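Local coordinates for T-cell surface glycoprotein CD1A1 antigen (Gallus gallus, PDB 3JVG) that probably presents lipid antigens to T cells, as an MHC class I-like CD1 glycoprotein paired with beta-2-microglobulin, at residues W51-L56 with L168-G173; I95-L99 with C162-R167. All blocks are in the same frame, centred on the assembly; numbering follows the deposited sequence.

Contact 1: residues W51-L56 with L168-G173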
# COMPACT_ATOMS: atom_id res chain seq x y z
N TRP A 51 11.61 9.44 -15.28
CA TRP A 51 11.37 8.87 -16.63
C TRP A 51 9.93 9.12 -17.16
O TRP A 51 9.67 9.00 -18.35
CB TRP A 51 11.71 7.38 -16.65
CG TRP A 51 11.01 6.59 -15.52
CD1 TRP A 51 11.53 6.27 -14.29
CD2 TRP A 51 9.68 6.08 -15.56
NE1 TRP A 51 10.58 5.56 -13.56
CE2 TRP A 51 9.44 5.45 -14.32
CE3 TRP A 51 8.66 6.08 -16.53
CZ2 TRP A 51 8.21 4.83 -14.02
CZ3 TRP A 51 7.43 5.46 -16.23
CH2 TRP A 51 7.23 4.86 -15.00
N LEU A 52 9.00 9.52 -16.29
CA LEU A 52 7.59 9.70 -16.73
C LEU A 52 7.36 10.75 -17.81
O LEU A 52 6.92 10.41 -18.93
CB LEU A 52 6.71 10.08 -15.53
CG LEU A 52 5.64 9.29 -14.79
CD1 LEU A 52 5.17 7.95 -15.39
CD2 LEU A 52 6.01 9.25 -13.29
N ARG A 53 7.63 12.02 -17.47
CA ARG A 53 7.31 13.13 -18.39
C ARG A 53 7.92 13.01 -19.76
O ARG A 53 7.24 13.28 -20.71
CB ARG A 53 7.61 14.52 -17.79
CG ARG A 53 6.72 14.92 -16.60
CD ARG A 53 5.22 15.04 -17.00
NE ARG A 53 4.99 16.21 -17.87
CZ ARG A 53 3.85 16.92 -17.96
NH1 ARG A 53 2.79 16.62 -17.22
NH2 ARG A 53 3.78 17.94 -18.80
N PRO A 54 9.18 12.56 -19.89
CA PRO A 54 9.71 12.50 -21.23
C PRO A 54 9.26 11.25 -21.98
O PRO A 54 9.58 11.11 -23.18
CB PRO A 54 11.23 12.44 -21.00
CG PRO A 54 11.45 12.73 -19.50
CD PRO A 54 10.21 12.19 -18.90
N SER A 55 8.53 10.36 -21.31
CA SER A 55 8.13 9.14 -21.97
C SER A 55 6.98 9.39 -22.94
O SER A 55 6.81 8.62 -23.86
CB SER A 55 7.82 8.00 -20.99
OG SER A 55 6.50 8.13 -20.46
N LEU A 56 6.22 10.48 -22.74
CA LEU A 56 5.13 10.85 -23.68
C LEU A 56 5.24 12.33 -24.00
O LEU A 56 5.78 13.09 -23.18
CB LEU A 56 3.77 10.64 -23.02
CG LEU A 56 2.95 9.36 -22.82
CD1 LEU A 56 3.09 8.29 -23.94
CD2 LEU A 56 3.21 8.84 -21.59
N LEU A 168 4.85 0.78 -22.67
CA LEU A 168 5.76 1.88 -22.74
C LEU A 168 6.41 2.24 -21.38
O LEU A 168 7.60 2.58 -21.34
CB LEU A 168 4.97 3.06 -23.25
CG LEU A 168 5.61 4.40 -23.04
CD1 LEU A 168 6.58 4.66 -24.18
CD2 LEU A 168 4.46 5.35 -23.08
N PHE A 169 5.63 2.20 -20.29
CA PHE A 169 6.14 2.48 -18.94
C PHE A 169 7.11 1.38 -18.44
O PHE A 169 8.12 1.69 -17.77
CB PHE A 169 4.97 2.65 -17.94
CG PHE A 169 4.26 4.00 -18.02
CD1 PHE A 169 4.64 4.96 -18.96
CD2 PHE A 169 3.22 4.31 -17.16
CE1 PHE A 169 4.02 6.21 -19.01
CE2 PHE A 169 2.59 5.57 -17.21
CZ PHE A 169 3.00 6.52 -18.15
N ILE A 170 6.81 0.12 -18.77
CA ILE A 170 7.76 -0.98 -18.51
C ILE A 170 9.14 -0.67 -19.13
O ILE A 170 10.17 -0.89 -18.49
CB ILE A 170 7.25 -2.34 -19.03
CG1 ILE A 170 5.95 -2.74 -18.33
CG2 ILE A 170 8.36 -3.44 -18.89
CD1 ILE A 170 5.27 -3.95 -18.97
N GLN A 171 9.15 -0.13 -20.35
CA GLN A 171 10.39 0.20 -21.02
C GLN A 171 11.02 1.46 -20.46
O GLN A 171 12.21 1.47 -20.20
CB GLN A 171 10.23 0.34 -22.54
CG GLN A 171 10.35 -0.97 -23.37
CD GLN A 171 11.16 -2.08 -22.68
OE1 GLN A 171 10.62 -3.12 -22.28
NE2 GLN A 171 12.47 -1.83 -22.51
N ALA A 172 10.24 2.52 -20.31
CA ALA A 172 10.79 3.79 -19.81
C ALA A 172 11.28 3.70 -18.35
O ALA A 172 12.35 4.25 -18.00
CB ALA A 172 9.76 4.89 -19.95
N GLY A 173 10.53 3.00 -17.51
CA GLY A 173 10.91 2.87 -16.10
C GLY A 173 11.61 1.57 -15.73
O GLY A 173 11.56 1.14 -14.56

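Contact 2: residues I95-L99 with C162-R167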
# COMPACT_ATOMS: atom_id res chain seq x y z
N ILE A 95 -8.43 1.42 -10.97
CA ILE A 95 -8.62 1.32 -12.40
C ILE A 95 -7.29 1.02 -13.04
O ILE A 95 -6.28 1.69 -12.70
CB ILE A 95 -9.12 2.67 -13.01
CG1 ILE A 95 -10.37 3.19 -12.27
CG2 ILE A 95 -9.54 2.49 -14.46
CD1 ILE A 95 -10.91 4.55 -12.87
N GLY A 96 -7.25 0.06 -13.96
CA GLY A 96 -5.95 -0.27 -14.56
C GLY A 96 -5.91 -1.53 -15.41
O GLY A 96 -6.95 -2.00 -15.85
N CYS A 97 -4.71 -2.07 -15.63
CA CYS A 97 -4.55 -3.25 -16.44
C CYS A 97 -3.29 -3.92 -16.02
O CYS A 97 -2.41 -3.27 -15.44
CB CYS A 97 -4.49 -2.92 -17.95
SG CYS A 97 -3.16 -1.72 -18.38
N GLU A 98 -3.19 -5.22 -16.32
CA GLU A 98 -2.05 -6.01 -15.96
C GLU A 98 -1.64 -6.83 -17.19
O GLU A 98 -2.50 -7.29 -17.91
CB GLU A 98 -2.37 -6.90 -14.73
CG GLU A 98 -1.35 -7.98 -14.40
CD GLU A 98 -1.83 -9.05 -13.39
OE1 GLU A 98 -1.25 -10.19 -13.40
OE2 GLU A 98 -2.75 -8.78 -12.56
N LEU A 99 -0.35 -6.97 -17.41
CA LEU A 99 0.20 -7.73 -18.50
C LEU A 99 0.95 -8.91 -17.91
O LEU A 99 1.93 -8.72 -17.20
CB LEU A 99 1.20 -6.87 -19.30
CG LEU A 99 1.18 -6.62 -20.82
CD1 LEU A 99 2.61 -6.58 -21.32
CD2 LEU A 99 0.38 -7.64 -21.71
N CYS A 162 -4.67 1.84 -21.83
CA CYS A 162 -3.98 1.46 -20.59
C CYS A 162 -2.83 0.49 -20.86
O CYS A 162 -1.74 0.70 -20.36
CB CYS A 162 -4.95 0.77 -19.63
SG CYS A 162 -4.29 0.75 -18.03
N VAL A 163 -3.07 -0.55 -21.65
CA VAL A 163 -2.07 -1.55 -22.03
C VAL A 163 -0.89 -0.94 -22.81
O VAL A 163 0.31 -1.21 -22.52
CB VAL A 163 -2.73 -2.72 -22.87
CG1 VAL A 163 -1.71 -3.63 -23.52
CG2 VAL A 163 -3.69 -3.53 -22.01
N ASP A 164 -1.21 -0.10 -23.80
CA ASP A 164 -0.19 0.55 -24.56
C ASP A 164 0.70 1.40 -23.68
O ASP A 164 1.91 1.40 -23.87
CB ASP A 164 -0.80 1.44 -25.61
CG ASP A 164 -1.50 0.66 -26.74
OD1 ASP A 164 -1.48 -0.61 -26.78
OD2 ASP A 164 -2.09 1.37 -27.58
N ILE A 165 0.11 2.17 -22.78
CA ILE A 165 0.88 2.99 -21.87
C ILE A 165 1.71 2.11 -20.91
O ILE A 165 2.90 2.39 -20.67
CB ILE A 165 0.02 3.96 -21.09
CG1 ILE A 165 -0.53 5.01 -22.07
CG2 ILE A 165 0.86 4.61 -19.95
CD1 ILE A 165 -1.70 5.86 -21.54
N LEU A 166 1.09 1.04 -20.41
CA LEU A 166 1.82 0.05 -19.62
C LEU A 166 3.10 -0.42 -20.33
O LEU A 166 4.19 -0.30 -19.75
CB LEU A 166 0.93 -1.16 -19.18
CG LEU A 166 1.61 -2.24 -18.32
CD1 LEU A 166 2.40 -1.66 -17.11
CD2 LEU A 166 0.69 -3.39 -17.85
N ARG A 167 2.98 -0.91 -21.59
CA ARG A 167 4.14 -1.47 -22.31
C ARG A 167 5.25 -0.44 -22.36
O ARG A 167 6.42 -0.75 -22.13
CB ARG A 167 3.81 -1.85 -23.74
CG ARG A 167 2.88 -2.99 -23.82
CD ARG A 167 2.79 -3.54 -25.24
NE ARG A 167 3.03 -4.96 -25.11
CZ ARG A 167 2.08 -5.90 -25.09
NH1 ARG A 167 0.79 -5.58 -25.27
NH2 ARG A 167 2.43 -7.18 -24.94

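Contact 1: residues W51-L56 with L168-G173
The loop and short, weakly bonded helical turn of 51-56 lie beside the last turn of helix 148-172, and the backbones come closest where the CA atoms of Trp51 and Ala172 stand 6.0 Å apart. Helical phi/psi end at Gly173, whose N still donates a hydrogen bond to Phe169 O (2.8 Å). No hydrogen bond crosses the interface; it is built from rings and aliphatic groups and buries 381 Å² in all. Trp51 fills the gap between the backbones. Gly173 CA sits over one face of its indole, 3.5 Å from the centroid of the five-membered ring, a CH-pi contact so close that a CB on residue 173 would clash. The indole edge meets the face of Phe169 in a T-shaped stack, centroids 5.6 Å apart and planes at 71°. Leu52 CD1 also lies over a face of the Phe169 ring, 4.1 Å from its centroid, while Ser55 OG and Leu56 CD2 reach the ring's edge. Ser55 OG hydrogen-bonds back to Leu52 O (2.8 Å), and Leu56 CD1 touches Leu168 CD2 at 3.4 Å. The indole nitrogen of Trp51 hydrogen-bonds to Asp176, in the short helix 174-177. Phe169 also packs on Trp61 of helix 58-82 and Met35 of strand 33-38, so the contact joins the two helical sides of the MHC-like platform above its sheet.

Contact 2: residues I95-L99 with C162-R167
Strand 95-99 passes helix 162-167 with 8.2 Å between axes and 58° between their directions. Gly96 comes near the helix through its backbone, its C 3.8 Å from Cys162 SG. Cys97 points toward the helix, and its SG lies 2.7 Å from Cys162 SG. These two cysteines form a known disulfide of this protein, although the modelled separation is longer than the usual bond of about 2.0 Å. A disulfide between the platform sheet and the second long helix is a hallmark of the MHC class I-like fold, tying the helix to the floor beneath it. Cys97 SG also packs against Val163 CG2 (4.1 Å) and Leu166 CB (4.2 Å). Glu98 points away, as alternation along a strand requires, and forms a salt bridge with Arg106 and a hydrogen bond with Gln100. Leu99 turns back to the helix: its CB meets Leu166 CD2 at 3.8 Å, and its CD1 lies over one face of the Arg167 guanidinium, 3.7 Å from NH2.

How the contacts relate
Both contacts use helix 148-172, and their helical segments follow one another directly: 162-167 sits on the sheet, then 168-173 completes the helix's end. Along the chain the order is 51-56, 95-99, 162-167, 168-173, so contact 1 spans contact 2. Their centres are about 13 Å apart, and beyond this adjacency in sequence the segments of one do not touch those of the other. Contact 2 ties the helix down to strand 89-99 in the middle of the eight-stranded antiparallel sheet; contact 1 ties it sideways to the region leading into helix 58-82. Together they join the C-terminal part of one groove-forming helix to the sheet and to the region before the other helix, within the probable lipid-binding platform.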